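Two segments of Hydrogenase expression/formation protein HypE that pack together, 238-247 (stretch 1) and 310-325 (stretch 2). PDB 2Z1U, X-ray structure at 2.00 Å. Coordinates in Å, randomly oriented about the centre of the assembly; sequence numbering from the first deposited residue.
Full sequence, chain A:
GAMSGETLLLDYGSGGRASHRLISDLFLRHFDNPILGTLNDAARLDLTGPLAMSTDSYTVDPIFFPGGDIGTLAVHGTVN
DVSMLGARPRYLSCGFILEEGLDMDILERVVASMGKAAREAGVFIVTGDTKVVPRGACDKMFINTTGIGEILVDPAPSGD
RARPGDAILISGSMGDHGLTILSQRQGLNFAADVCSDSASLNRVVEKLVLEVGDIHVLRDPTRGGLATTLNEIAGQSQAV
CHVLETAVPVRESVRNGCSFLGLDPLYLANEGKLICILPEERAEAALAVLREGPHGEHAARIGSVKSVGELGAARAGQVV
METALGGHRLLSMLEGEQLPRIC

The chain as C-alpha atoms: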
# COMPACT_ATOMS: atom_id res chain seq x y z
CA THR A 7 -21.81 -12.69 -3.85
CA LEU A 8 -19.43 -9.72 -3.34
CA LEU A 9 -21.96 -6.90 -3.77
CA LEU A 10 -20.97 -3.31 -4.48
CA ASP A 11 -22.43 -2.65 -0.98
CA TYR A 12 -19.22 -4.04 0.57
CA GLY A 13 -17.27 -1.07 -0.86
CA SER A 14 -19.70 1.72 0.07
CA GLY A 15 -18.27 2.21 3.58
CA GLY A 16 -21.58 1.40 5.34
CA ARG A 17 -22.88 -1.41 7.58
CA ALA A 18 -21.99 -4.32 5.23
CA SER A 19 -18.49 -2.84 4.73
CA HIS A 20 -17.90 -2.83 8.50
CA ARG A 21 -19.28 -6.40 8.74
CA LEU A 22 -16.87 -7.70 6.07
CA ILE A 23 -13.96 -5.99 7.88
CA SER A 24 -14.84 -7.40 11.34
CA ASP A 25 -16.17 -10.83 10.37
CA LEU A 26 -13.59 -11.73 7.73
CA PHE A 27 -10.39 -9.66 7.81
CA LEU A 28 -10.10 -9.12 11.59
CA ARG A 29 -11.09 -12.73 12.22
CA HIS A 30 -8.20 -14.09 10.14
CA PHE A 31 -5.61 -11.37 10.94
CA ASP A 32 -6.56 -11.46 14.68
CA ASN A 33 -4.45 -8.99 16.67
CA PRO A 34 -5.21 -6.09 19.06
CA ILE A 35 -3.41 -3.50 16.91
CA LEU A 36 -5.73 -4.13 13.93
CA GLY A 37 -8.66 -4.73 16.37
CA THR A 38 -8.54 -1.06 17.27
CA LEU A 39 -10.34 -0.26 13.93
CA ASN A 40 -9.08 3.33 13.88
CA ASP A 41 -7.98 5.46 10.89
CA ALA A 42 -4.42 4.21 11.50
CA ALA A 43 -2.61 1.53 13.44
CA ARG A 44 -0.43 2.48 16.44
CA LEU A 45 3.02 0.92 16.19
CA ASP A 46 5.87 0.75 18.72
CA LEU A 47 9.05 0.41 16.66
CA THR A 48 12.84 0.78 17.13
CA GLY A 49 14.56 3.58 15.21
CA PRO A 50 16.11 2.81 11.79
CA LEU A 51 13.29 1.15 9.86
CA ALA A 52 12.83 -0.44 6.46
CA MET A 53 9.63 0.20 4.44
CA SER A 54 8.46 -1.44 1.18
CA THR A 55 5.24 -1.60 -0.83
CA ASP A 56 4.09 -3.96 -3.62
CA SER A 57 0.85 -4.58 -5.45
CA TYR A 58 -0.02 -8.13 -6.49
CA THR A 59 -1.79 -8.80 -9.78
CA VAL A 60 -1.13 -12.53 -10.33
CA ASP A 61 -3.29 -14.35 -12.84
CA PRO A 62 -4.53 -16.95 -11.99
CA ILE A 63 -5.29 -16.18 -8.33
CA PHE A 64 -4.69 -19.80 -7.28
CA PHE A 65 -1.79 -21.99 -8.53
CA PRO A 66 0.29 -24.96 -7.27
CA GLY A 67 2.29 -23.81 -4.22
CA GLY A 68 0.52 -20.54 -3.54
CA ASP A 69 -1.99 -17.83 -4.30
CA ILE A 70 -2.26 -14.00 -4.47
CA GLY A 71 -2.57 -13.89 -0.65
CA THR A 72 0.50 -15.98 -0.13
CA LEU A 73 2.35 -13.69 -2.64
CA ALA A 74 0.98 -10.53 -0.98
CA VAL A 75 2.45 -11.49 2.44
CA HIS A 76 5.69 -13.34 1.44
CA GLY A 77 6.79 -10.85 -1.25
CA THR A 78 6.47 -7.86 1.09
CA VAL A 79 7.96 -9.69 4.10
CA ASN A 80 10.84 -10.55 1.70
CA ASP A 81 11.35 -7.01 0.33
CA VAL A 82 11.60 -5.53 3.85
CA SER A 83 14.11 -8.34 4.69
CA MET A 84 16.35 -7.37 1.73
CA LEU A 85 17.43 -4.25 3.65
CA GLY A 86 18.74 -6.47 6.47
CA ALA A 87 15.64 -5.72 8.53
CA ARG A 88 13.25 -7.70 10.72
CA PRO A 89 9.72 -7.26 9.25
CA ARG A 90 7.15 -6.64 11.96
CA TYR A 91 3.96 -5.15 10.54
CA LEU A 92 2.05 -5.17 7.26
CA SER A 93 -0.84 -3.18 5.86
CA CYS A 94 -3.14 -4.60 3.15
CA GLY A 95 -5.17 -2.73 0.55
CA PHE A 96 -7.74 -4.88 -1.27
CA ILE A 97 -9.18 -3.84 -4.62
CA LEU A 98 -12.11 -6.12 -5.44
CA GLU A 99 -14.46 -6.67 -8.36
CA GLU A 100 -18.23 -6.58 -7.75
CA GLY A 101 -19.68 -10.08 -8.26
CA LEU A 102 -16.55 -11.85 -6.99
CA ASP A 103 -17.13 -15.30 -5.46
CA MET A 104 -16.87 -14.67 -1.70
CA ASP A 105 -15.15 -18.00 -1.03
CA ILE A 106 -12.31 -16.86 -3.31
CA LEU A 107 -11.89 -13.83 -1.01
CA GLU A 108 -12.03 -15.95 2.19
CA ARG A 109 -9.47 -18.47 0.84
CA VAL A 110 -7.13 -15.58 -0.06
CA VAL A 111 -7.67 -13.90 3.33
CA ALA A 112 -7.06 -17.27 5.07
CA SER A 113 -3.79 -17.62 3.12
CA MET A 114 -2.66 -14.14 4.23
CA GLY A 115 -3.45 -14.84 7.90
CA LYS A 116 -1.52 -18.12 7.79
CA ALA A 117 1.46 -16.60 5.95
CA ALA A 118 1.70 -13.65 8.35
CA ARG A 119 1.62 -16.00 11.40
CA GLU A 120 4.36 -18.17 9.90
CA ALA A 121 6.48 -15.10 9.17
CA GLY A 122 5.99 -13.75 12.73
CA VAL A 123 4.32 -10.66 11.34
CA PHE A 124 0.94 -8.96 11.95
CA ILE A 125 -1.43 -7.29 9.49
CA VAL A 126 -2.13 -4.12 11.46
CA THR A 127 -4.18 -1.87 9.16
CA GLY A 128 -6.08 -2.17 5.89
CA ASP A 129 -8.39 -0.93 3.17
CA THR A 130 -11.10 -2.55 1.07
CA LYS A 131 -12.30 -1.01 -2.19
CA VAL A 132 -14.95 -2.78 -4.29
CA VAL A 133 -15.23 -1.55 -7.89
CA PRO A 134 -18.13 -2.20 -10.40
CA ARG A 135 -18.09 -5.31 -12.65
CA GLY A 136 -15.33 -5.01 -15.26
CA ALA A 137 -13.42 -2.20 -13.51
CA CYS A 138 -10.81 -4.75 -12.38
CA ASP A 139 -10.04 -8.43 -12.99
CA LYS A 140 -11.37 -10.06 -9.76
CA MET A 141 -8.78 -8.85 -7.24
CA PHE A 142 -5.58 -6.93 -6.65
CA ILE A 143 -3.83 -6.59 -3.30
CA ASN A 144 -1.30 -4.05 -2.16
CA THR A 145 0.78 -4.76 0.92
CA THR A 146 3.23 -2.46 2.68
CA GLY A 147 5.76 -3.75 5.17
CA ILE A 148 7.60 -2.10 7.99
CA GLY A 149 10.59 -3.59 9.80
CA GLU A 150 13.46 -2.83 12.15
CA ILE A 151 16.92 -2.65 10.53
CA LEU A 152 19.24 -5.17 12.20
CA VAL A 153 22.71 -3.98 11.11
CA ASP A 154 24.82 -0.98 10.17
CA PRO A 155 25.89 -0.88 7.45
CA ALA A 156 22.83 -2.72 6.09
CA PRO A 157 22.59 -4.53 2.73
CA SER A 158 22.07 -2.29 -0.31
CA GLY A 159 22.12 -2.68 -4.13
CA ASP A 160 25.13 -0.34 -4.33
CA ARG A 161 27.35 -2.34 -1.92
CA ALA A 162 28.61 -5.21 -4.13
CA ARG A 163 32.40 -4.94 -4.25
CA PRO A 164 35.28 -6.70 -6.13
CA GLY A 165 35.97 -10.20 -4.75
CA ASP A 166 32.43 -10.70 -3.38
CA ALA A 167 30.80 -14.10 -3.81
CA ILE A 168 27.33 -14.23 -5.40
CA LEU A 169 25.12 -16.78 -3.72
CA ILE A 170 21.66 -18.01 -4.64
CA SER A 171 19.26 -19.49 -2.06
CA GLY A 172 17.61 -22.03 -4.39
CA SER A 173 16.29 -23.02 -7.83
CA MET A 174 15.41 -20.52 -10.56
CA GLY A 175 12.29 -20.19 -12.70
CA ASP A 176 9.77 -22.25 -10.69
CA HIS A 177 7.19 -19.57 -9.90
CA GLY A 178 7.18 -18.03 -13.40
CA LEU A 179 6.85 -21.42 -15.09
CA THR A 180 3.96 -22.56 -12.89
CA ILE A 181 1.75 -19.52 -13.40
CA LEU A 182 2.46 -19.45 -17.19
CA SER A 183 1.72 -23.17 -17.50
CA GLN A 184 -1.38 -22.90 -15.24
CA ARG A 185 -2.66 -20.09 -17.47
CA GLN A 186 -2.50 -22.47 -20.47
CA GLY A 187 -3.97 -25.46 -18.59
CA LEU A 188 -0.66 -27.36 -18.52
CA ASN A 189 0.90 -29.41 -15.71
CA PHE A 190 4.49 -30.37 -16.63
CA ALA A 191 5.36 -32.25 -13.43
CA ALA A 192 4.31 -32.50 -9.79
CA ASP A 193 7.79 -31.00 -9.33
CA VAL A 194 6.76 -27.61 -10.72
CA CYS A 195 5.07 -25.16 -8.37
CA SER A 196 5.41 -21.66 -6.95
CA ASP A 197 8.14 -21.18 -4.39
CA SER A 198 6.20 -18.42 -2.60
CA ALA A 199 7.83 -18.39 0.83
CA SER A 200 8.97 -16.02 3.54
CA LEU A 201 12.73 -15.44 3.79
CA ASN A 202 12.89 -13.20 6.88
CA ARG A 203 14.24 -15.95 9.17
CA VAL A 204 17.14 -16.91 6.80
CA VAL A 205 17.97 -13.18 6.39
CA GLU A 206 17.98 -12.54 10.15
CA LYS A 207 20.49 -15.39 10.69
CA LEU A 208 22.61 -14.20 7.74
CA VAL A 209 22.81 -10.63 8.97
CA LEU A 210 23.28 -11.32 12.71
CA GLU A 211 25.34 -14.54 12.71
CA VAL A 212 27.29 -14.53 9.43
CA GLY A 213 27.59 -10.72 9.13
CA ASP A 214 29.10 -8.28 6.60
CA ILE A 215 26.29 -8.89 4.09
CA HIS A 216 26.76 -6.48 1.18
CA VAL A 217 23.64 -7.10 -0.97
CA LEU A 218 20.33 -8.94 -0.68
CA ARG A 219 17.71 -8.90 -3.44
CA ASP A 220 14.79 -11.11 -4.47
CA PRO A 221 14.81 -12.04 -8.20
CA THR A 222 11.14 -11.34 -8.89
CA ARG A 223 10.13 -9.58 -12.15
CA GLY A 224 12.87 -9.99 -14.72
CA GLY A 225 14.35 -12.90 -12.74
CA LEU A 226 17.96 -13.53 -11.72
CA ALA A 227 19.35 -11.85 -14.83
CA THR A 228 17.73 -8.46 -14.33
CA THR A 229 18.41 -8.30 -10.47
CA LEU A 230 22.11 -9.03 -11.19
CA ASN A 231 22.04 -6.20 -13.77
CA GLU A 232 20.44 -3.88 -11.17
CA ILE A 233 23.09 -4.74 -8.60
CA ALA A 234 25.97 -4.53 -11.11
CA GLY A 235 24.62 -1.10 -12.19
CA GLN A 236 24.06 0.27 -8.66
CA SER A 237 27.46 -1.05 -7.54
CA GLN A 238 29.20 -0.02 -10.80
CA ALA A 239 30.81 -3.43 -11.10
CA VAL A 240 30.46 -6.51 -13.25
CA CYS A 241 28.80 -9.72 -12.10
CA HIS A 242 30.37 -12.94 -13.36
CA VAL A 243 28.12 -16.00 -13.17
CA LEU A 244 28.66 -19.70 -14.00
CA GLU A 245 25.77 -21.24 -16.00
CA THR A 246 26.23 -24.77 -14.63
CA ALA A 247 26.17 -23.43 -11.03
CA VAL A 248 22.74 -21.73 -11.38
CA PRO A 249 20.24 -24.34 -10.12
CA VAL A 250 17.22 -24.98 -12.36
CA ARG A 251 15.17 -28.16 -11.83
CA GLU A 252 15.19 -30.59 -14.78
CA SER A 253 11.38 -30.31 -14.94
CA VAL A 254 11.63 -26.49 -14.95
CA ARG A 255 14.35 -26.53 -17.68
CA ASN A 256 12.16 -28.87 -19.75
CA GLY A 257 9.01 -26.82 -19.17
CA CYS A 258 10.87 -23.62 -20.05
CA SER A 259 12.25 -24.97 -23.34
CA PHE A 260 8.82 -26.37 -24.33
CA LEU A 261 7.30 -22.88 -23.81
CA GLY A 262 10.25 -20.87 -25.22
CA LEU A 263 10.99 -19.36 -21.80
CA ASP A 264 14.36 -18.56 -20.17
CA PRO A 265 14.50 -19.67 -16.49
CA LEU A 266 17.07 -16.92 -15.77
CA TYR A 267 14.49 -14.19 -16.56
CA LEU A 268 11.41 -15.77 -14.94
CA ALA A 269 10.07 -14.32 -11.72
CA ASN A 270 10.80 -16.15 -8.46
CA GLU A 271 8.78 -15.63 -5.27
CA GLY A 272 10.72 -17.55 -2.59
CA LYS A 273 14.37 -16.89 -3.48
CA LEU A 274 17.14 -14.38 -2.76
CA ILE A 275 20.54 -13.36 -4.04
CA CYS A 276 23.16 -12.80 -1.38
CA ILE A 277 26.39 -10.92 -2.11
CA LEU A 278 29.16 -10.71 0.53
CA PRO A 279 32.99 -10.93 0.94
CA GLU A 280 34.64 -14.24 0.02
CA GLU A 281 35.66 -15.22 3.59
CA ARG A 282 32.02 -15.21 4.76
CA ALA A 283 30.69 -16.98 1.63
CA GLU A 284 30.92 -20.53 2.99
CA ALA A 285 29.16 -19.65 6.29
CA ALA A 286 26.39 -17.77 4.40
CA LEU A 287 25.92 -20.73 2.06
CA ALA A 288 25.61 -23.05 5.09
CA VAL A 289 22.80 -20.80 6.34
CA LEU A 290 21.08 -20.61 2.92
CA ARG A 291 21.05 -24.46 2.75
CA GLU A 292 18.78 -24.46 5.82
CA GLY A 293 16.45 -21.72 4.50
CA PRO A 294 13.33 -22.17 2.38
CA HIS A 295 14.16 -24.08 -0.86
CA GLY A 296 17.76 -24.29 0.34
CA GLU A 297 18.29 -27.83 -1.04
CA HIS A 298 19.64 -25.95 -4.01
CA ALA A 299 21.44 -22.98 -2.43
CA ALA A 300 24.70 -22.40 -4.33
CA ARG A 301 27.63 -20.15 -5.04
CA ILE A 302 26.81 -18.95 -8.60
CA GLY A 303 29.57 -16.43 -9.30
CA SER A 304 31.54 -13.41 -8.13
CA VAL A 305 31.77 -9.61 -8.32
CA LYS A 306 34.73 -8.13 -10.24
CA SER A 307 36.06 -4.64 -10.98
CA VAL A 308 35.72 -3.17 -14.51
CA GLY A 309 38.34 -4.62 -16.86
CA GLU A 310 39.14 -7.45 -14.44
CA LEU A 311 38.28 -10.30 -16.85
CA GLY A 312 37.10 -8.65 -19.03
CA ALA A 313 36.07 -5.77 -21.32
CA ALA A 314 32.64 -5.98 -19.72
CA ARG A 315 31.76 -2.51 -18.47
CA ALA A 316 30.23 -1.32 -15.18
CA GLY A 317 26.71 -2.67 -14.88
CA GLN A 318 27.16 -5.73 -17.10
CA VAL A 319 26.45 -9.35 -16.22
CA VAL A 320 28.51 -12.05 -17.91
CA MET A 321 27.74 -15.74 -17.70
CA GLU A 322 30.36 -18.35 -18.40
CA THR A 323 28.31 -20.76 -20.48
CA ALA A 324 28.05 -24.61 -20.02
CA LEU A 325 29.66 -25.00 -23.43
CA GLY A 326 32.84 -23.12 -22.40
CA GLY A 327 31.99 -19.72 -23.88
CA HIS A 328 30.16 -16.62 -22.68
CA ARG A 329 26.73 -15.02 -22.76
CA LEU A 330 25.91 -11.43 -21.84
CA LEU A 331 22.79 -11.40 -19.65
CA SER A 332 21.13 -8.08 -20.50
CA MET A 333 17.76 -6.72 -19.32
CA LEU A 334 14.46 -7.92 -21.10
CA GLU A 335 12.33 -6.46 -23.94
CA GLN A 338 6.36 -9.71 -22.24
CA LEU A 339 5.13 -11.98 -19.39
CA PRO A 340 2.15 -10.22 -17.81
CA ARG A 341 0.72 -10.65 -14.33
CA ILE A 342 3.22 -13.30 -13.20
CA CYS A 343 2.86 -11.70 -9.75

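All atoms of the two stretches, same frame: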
# COMPACT_ATOMS: atom_id res chain seq x y z
N GLN A 238 28.21 -0.36 -9.75
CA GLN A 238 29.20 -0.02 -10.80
C GLN A 238 30.31 -1.06 -10.89
O GLN A 238 31.50 -0.74 -10.84
CB GLN A 238 29.75 1.40 -10.61
CG GLN A 238 28.70 2.47 -10.89
CD GLN A 238 28.32 2.51 -12.35
OE1 GLN A 238 29.12 2.90 -13.20
NE2 GLN A 238 27.09 2.10 -12.66
N ALA A 239 29.89 -2.31 -11.02
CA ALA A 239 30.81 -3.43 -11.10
C ALA A 239 30.27 -4.38 -12.14
O ALA A 239 29.25 -4.11 -12.77
CB ALA A 239 30.93 -4.12 -9.74
N VAL A 240 30.95 -5.50 -12.33
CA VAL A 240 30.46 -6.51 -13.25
C VAL A 240 30.26 -7.82 -12.50
O VAL A 240 31.10 -8.22 -11.69
CB VAL A 240 31.30 -6.59 -14.59
CG1 VAL A 240 32.65 -5.86 -14.48
CG2 VAL A 240 31.45 -8.00 -15.11
N CYS A 241 29.10 -8.43 -12.71
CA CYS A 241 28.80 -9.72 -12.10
C CYS A 241 29.19 -10.82 -13.07
O CYS A 241 28.83 -10.78 -14.25
CB CYS A 241 27.32 -9.81 -11.70
SG CYS A 241 26.86 -8.69 -10.37
N HIS A 242 29.99 -11.77 -12.58
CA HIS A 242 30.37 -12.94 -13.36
C HIS A 242 29.69 -14.18 -12.77
O HIS A 242 29.83 -14.47 -11.60
CB HIS A 242 31.90 -13.11 -13.39
CG HIS A 242 32.59 -12.15 -14.31
ND1 HIS A 242 32.97 -12.49 -15.59
CD2 HIS A 242 32.93 -10.85 -14.14
CE1 HIS A 242 33.54 -11.45 -16.17
NE2 HIS A 242 33.52 -10.44 -15.32
N VAL A 243 28.95 -14.89 -13.61
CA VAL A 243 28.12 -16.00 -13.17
C VAL A 243 28.45 -17.26 -13.97
O VAL A 243 28.83 -17.18 -15.14
CB VAL A 243 26.62 -15.59 -13.28
CG1 VAL A 243 25.73 -16.79 -13.61
CG2 VAL A 243 26.18 -14.96 -11.95
N LEU A 244 28.36 -18.43 -13.33
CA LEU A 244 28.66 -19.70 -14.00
C LEU A 244 27.36 -20.45 -14.30
O LEU A 244 26.64 -20.85 -13.37
CB LEU A 244 29.58 -20.56 -13.12
CG LEU A 244 30.17 -21.85 -13.73
CD1 LEU A 244 31.04 -21.58 -14.98
CD2 LEU A 244 30.96 -22.62 -12.68
N GLU A 245 27.07 -20.66 -15.59
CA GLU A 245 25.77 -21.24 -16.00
C GLU A 245 25.43 -22.55 -15.27
O GLU A 245 24.31 -22.74 -14.81
CB GLU A 245 25.66 -21.45 -17.52
CG GLU A 245 24.24 -21.86 -17.97
CD GLU A 245 24.08 -21.87 -19.48
OE1 GLU A 245 25.04 -22.19 -20.18
OE2 GLU A 245 22.98 -21.58 -19.99
N THR A 246 26.42 -23.44 -15.20
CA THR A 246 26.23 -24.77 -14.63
C THR A 246 25.95 -24.71 -13.13
O THR A 246 25.40 -25.66 -12.60
CB THR A 246 27.43 -25.72 -14.87
OG1 THR A 246 28.65 -25.12 -14.41
CG2 THR A 246 27.55 -26.10 -16.35
N ALA A 247 26.34 -23.61 -12.48
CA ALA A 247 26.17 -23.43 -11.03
C ALA A 247 24.81 -22.85 -10.65
O ALA A 247 24.40 -22.93 -9.48
CB ALA A 247 27.31 -22.58 -10.45
N GLU A 310 38.48 -6.38 -15.19
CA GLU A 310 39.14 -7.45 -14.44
C GLU A 310 39.19 -8.78 -15.19
O GLU A 310 40.20 -9.49 -15.09
CB GLU A 310 38.55 -7.63 -13.04
CG GLU A 310 39.55 -8.20 -12.02
CD GLU A 310 38.93 -8.47 -10.65
OE1 GLU A 310 39.22 -9.55 -10.09
OE2 GLU A 310 38.17 -7.63 -10.14
N LEU A 311 38.15 -9.12 -15.97
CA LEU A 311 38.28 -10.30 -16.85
C LEU A 311 38.93 -10.14 -18.25
O LEU A 311 40.00 -10.74 -18.51
CB LEU A 311 37.04 -11.21 -16.85
CG LEU A 311 37.34 -12.50 -16.06
CD1 LEU A 311 36.13 -13.40 -15.90
CD2 LEU A 311 38.53 -13.30 -16.66
N GLY A 312 38.35 -9.38 -19.18
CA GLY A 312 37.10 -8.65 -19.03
C GLY A 312 36.76 -7.95 -20.33
O GLY A 312 36.68 -8.59 -21.38
N ALA A 313 36.61 -6.63 -20.25
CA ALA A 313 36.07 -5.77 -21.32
C ALA A 313 34.60 -5.45 -21.04
O ALA A 313 34.06 -4.46 -21.54
CB ALA A 313 36.27 -6.38 -22.72
N ALA A 314 33.96 -6.30 -20.23
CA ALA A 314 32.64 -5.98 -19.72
C ALA A 314 32.75 -4.69 -18.91
O ALA A 314 33.71 -4.49 -18.15
CB ALA A 314 32.09 -7.10 -18.85
N ARG A 315 31.79 -3.80 -19.13
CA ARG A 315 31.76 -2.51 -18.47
C ARG A 315 30.99 -2.57 -17.15
O ARG A 315 30.38 -3.60 -16.84
CB ARG A 315 31.09 -1.49 -19.39
CG ARG A 315 31.95 -0.29 -19.69
CD ARG A 315 32.71 -0.46 -20.99
NE ARG A 315 33.71 0.59 -21.21
CZ ARG A 315 33.45 1.89 -21.35
NH1 ARG A 315 32.20 2.34 -21.27
NH2 ARG A 315 34.44 2.74 -21.55
N ALA A 316 31.01 -1.47 -16.40
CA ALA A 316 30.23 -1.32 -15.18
C ALA A 316 28.77 -1.55 -15.50
O ALA A 316 28.25 -1.00 -16.47
CB ALA A 316 30.42 0.07 -14.58
N GLY A 317 28.11 -2.37 -14.68
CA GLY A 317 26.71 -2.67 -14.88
C GLY A 317 26.39 -3.91 -15.69
O GLY A 317 25.23 -4.28 -15.81
N GLN A 318 27.41 -4.57 -16.25
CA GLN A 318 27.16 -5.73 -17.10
C GLN A 318 27.23 -7.05 -16.34
O GLN A 318 27.90 -7.17 -15.33
CB GLN A 318 28.10 -5.74 -18.32
CG GLN A 318 27.80 -4.63 -19.32
CD GLN A 318 28.39 -4.90 -20.71
OE1 GLN A 318 29.59 -5.11 -20.86
NE2 GLN A 318 27.53 -4.86 -21.72
N VAL A 319 26.50 -8.04 -16.85
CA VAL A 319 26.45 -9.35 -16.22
C VAL A 319 26.87 -10.39 -17.25
O VAL A 319 26.18 -10.60 -18.25
CB VAL A 319 25.03 -9.68 -15.73
CG1 VAL A 319 24.99 -11.08 -15.13
CG2 VAL A 319 24.57 -8.64 -14.69
N VAL A 320 28.01 -11.04 -17.00
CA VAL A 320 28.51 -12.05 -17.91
C VAL A 320 28.53 -13.47 -17.36
O VAL A 320 29.10 -13.75 -16.29
CB VAL A 320 29.83 -11.62 -18.64
CG1 VAL A 320 30.52 -10.43 -17.95
CG2 VAL A 320 30.79 -12.79 -18.90
N MET A 321 27.88 -14.36 -18.11
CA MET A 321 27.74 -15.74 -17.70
C MET A 321 28.72 -16.58 -18.48
O MET A 321 28.71 -16.56 -19.74
CB MET A 321 26.31 -16.23 -17.94
CG MET A 321 26.03 -17.65 -17.42
SD MET A 321 24.28 -18.07 -17.37
CE MET A 321 23.89 -18.26 -19.11
N GLU A 322 29.58 -17.30 -17.76
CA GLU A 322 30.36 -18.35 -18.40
C GLU A 322 29.40 -19.51 -18.67
O GLU A 322 28.79 -20.07 -17.76
CB GLU A 322 31.55 -18.82 -17.56
CG GLU A 322 32.29 -19.94 -18.24
CD GLU A 322 33.47 -20.46 -17.45
OE1 GLU A 322 33.94 -19.74 -16.55
OE2 GLU A 322 33.91 -21.60 -17.74
N THR A 323 29.28 -19.83 -19.95
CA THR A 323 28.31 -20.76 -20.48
C THR A 323 28.72 -22.23 -20.19
O THR A 323 29.90 -22.50 -19.96
CB THR A 323 28.22 -20.43 -21.98
OG1 THR A 323 27.15 -19.48 -22.21
CG2 THR A 323 28.08 -21.65 -22.84
N ALA A 324 27.76 -23.16 -20.21
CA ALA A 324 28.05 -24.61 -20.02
C ALA A 324 28.90 -25.19 -21.13
O ALA A 324 29.54 -26.24 -20.97
CB ALA A 324 26.76 -25.40 -19.91
N LEU A 325 28.89 -24.52 -22.29
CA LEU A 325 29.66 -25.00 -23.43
C LEU A 325 31.11 -24.51 -23.43
O LEU A 325 31.89 -24.92 -24.28
CB LEU A 325 28.97 -24.62 -24.76
CG LEU A 325 27.45 -24.79 -24.87
CD1 LEU A 325 26.99 -24.40 -26.29
CD2 LEU A 325 27.05 -26.25 -24.56
O HOH W 1 28.98 -22.86 -16.94

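Two neighbouring parallel β-strands, the first ending at L244 and the second running from V319 to E322, form this contact, joined by a ladder of backbone hydrogen bonds and finished at its C-terminal end by a glutamate side chain that takes over from the main chain. The strands run 23° from exactly parallel, and the two stretches bury 914 Å² between them.

In a parallel pair, one residue's N and O reach two different residues of the partner, and C241 and V243 do this here. C241 N donates to Q318 O (3.1 Å), while C241 O accepts from V320 N (2.9 Å). V243 repeats the pattern, its N bonding to V320 O (2.9 Å) and its O to E322 N (2.7 Å), and E245 N continues it to E322 O (2.8 Å). CA-H...O contacts fill in between, the shortest from M321 CA to V243 O (3.1 Å).

Before the strands, G317 N donates to A239 O (2.8 Å). G317 lies in a type II turn from R315 to Q318, with phi/psi of 94/-5°; a CB there would jam against the preceding carbonyl O, so glycine fits. The turn is closed by Q318 N to R315 O (3.2 Å), and Q318 OE1 accepts from R315 N (3.1 Å).

Side chains alternate between the sheet's faces. C241, V243, V319 and M321 share one, and all four are buried, as suits their largely apolar character. V243 CG1 packs on M321 CG (3.9 Å), and C241 CB lies 4.2 Å from V319 CG2. β-Branched valine suits extended backbone of this kind.

The other face carries H242, L244, V320 and E322 and is more open, so it tolerates polar groups. V320 CG1 sits over the H242 ring, 4.0 Å from its centroid, in a CH-pi contact, while L311 CD1 approaches H242 CE1 obliquely at 3.3 Å. V320 CG1 also touches V240 CG2 (3.9 Å), which in turn meets A314 CB at 3.9 Å. The aliphatic end of L244 rests on the E322 carboxylate, with CD1 3.6 Å from CD.

At E245 the first strand has given way to a 3-10 segment, and its CA-to-CB bond points toward stretch 2. The extended side chain, with chi1 and chi2 both t, carries OE1 to A324 N (2.9 Å), so a carboxylate oxygen accepts the next amide where the backbone ladder has ended. A water bridges nearby, accepting from T246 N (3.1 Å to its oxygen) and donating to E322 O (2.9 Å from the same oxygen).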